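Local coordinates for flagellar hook protein FlgE (PDB 5AY6) that probably builds the hook, the universal joint of the bacterial flagellum, the chain here being a central fragment of the full-length subunit, at residues Ser248-Pro253 and Pro263-Trp268. Numbering follows the deposited sequence.
Sequences SGYIAP and PTPPTW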
# COMPACT_ATOMS: atom_id res chain seq x y z
N SER A 248 10.73 -24.18 11.62
CA SER A 248 11.93 -23.70 12.28
C SER A 248 13.10 -24.42 11.64
O SER A 248 13.03 -25.61 11.37
CB SER A 248 11.87 -23.98 13.79
OG SER A 248 10.83 -23.25 14.41
N GLY A 249 14.16 -23.67 11.33
CA GLY A 249 15.36 -24.26 10.77
C GLY A 249 15.32 -24.58 9.29
O GLY A 249 16.27 -25.16 8.77
N TYR A 250 14.23 -24.22 8.60
CA TYR A 250 14.17 -24.46 7.16
C TYR A 250 15.21 -23.63 6.42
O TYR A 250 15.29 -22.42 6.60
CB TYR A 250 12.78 -24.14 6.59
CG TYR A 250 12.75 -24.25 5.07
CD1 TYR A 250 12.73 -25.49 4.45
CD2 TYR A 250 12.78 -23.12 4.26
CE1 TYR A 250 12.71 -25.61 3.06
CE2 TYR A 250 12.77 -23.22 2.88
CZ TYR A 250 12.74 -24.47 2.28
OH TYR A 250 12.72 -24.57 0.91
N ILE A 251 15.98 -24.30 5.57
CA ILE A 251 16.91 -23.64 4.68
C ILE A 251 16.53 -23.89 3.22
O ILE A 251 16.43 -25.03 2.78
CB ILE A 251 18.35 -24.11 4.92
CG1 ILE A 251 18.80 -23.72 6.34
CG2 ILE A 251 19.29 -23.52 3.87
CD1 ILE A 251 20.14 -24.28 6.76
N ALA A 252 16.29 -22.81 2.47
CA ALA A 252 15.96 -22.94 1.06
C ALA A 252 17.17 -23.42 0.27
O ALA A 252 18.22 -22.78 0.31
CB ALA A 252 15.46 -21.62 0.50
N PRO A 253 17.04 -24.55 -0.45
CA PRO A 253 18.18 -25.06 -1.23
C PRO A 253 18.65 -24.06 -2.26
O PRO A 253 17.84 -23.30 -2.80
CB PRO A 253 17.60 -26.30 -1.91
CG PRO A 253 16.48 -26.73 -1.03
CD PRO A 253 15.88 -25.45 -0.50
N PRO A 263 12.94 -14.75 -2.71
CA PRO A 263 13.19 -14.07 -1.44
C PRO A 263 12.93 -15.05 -0.31
O PRO A 263 12.03 -15.89 -0.43
CB PRO A 263 12.18 -12.92 -1.43
CG PRO A 263 11.86 -12.70 -2.87
CD PRO A 263 11.92 -14.06 -3.51
N THR A 264 13.73 -14.99 0.75
CA THR A 264 13.61 -15.96 1.83
C THR A 264 12.18 -15.93 2.34
O THR A 264 11.69 -14.88 2.77
CB THR A 264 14.57 -15.66 2.98
OG1 THR A 264 15.92 -15.66 2.48
CG2 THR A 264 14.44 -16.73 4.05
N PRO A 265 11.49 -17.08 2.26
CA PRO A 265 10.09 -17.16 2.67
C PRO A 265 9.94 -17.00 4.17
O PRO A 265 10.92 -17.18 4.90
CB PRO A 265 9.68 -18.58 2.23
CG PRO A 265 10.95 -19.36 2.28
CD PRO A 265 12.00 -18.38 1.79
N PRO A 266 8.72 -16.65 4.63
CA PRO A 266 8.45 -16.62 6.07
C PRO A 266 8.81 -17.95 6.70
O PRO A 266 8.35 -19.00 6.25
CB PRO A 266 6.93 -16.35 6.14
CG PRO A 266 6.42 -16.72 4.78
CD PRO A 266 7.52 -16.36 3.84
N THR A 267 9.66 -17.90 7.72
CA THR A 267 10.20 -19.08 8.36
C THR A 267 10.11 -18.89 9.87
O THR A 267 10.56 -17.87 10.38
CB THR A 267 11.67 -19.33 7.93
OG1 THR A 267 11.76 -19.37 6.50
CG2 THR A 267 12.20 -20.62 8.52
N TRP A 268 9.52 -19.86 10.58
CA TRP A 268 9.37 -19.79 12.03
C TRP A 268 10.72 -19.59 12.73
O TRP A 268 11.72 -20.16 12.33
CB TRP A 268 8.72 -21.06 12.59
CG TRP A 268 7.27 -21.26 12.26
CD1 TRP A 268 6.70 -22.34 11.65
CD2 TRP A 268 6.19 -20.36 12.56
NE1 TRP A 268 5.35 -22.17 11.54
CE2 TRP A 268 5.00 -20.96 12.09
CE3 TRP A 268 6.11 -19.10 13.17
CZ2 TRP A 268 3.75 -20.36 12.21
CZ3 TRP A 268 4.87 -18.50 13.29
CH2 TRP A 268 3.71 -19.13 12.81
O HOH W 1 14.20 -20.94 11.85
O HOH W 2 14.30 -20.17 5.22
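T267 and Y250 face each other across two extended loop segments that no direct hydrogen bond joins; water does the polar bridging. With CG2 anti to its backbone N, T267 sends this methyl alongside the stem of Y250, CG2 lying 4.1 Å from Y250 CB. The other branch, T267 OG1, sits at the edge of the Y250 ring, near its plane, and donates to P265 O of its own segment (2.8 Å), approaching from above the carbonyl plane, 46° out of it. The same OG1 accepts a hydrogen bond from a water that also donates to Y250 O, so one hydroxyl links P265 O of its own extended segment, through the water, to the backbone of Y250. An alanine at T267 would remove both OG1 and CG2, and would probably lose the bond to P265 O, weaken the water bridge to Y250 O and thin the packing against Y250 CB. Farther along the Y250 ring, CE2 meets P265 CG obliquely at 4.3 Å, a loose apolar contact. At the other end S248 and W268 come closest: S248 OG rests 3.5 Å from W268 CB, while the indole leads away. S248 CA makes a nearly straight CA-H...O contact with W268 O (3.5 Å), and a second water accepts from G249 N and donates to the same carbonyl. S248 OG is itself hydrogen-bonded to A269 O and I274 N, and K246, just beyond strand 242-245, makes a cation-pi contact with Y250 and backbone hydrogen bonds with P266 and W268. Both segments are arms of the long loop linking strands 242-245 and 277-291, antiparallel neighbours in the mixed sheet, within the FlaE D2 region.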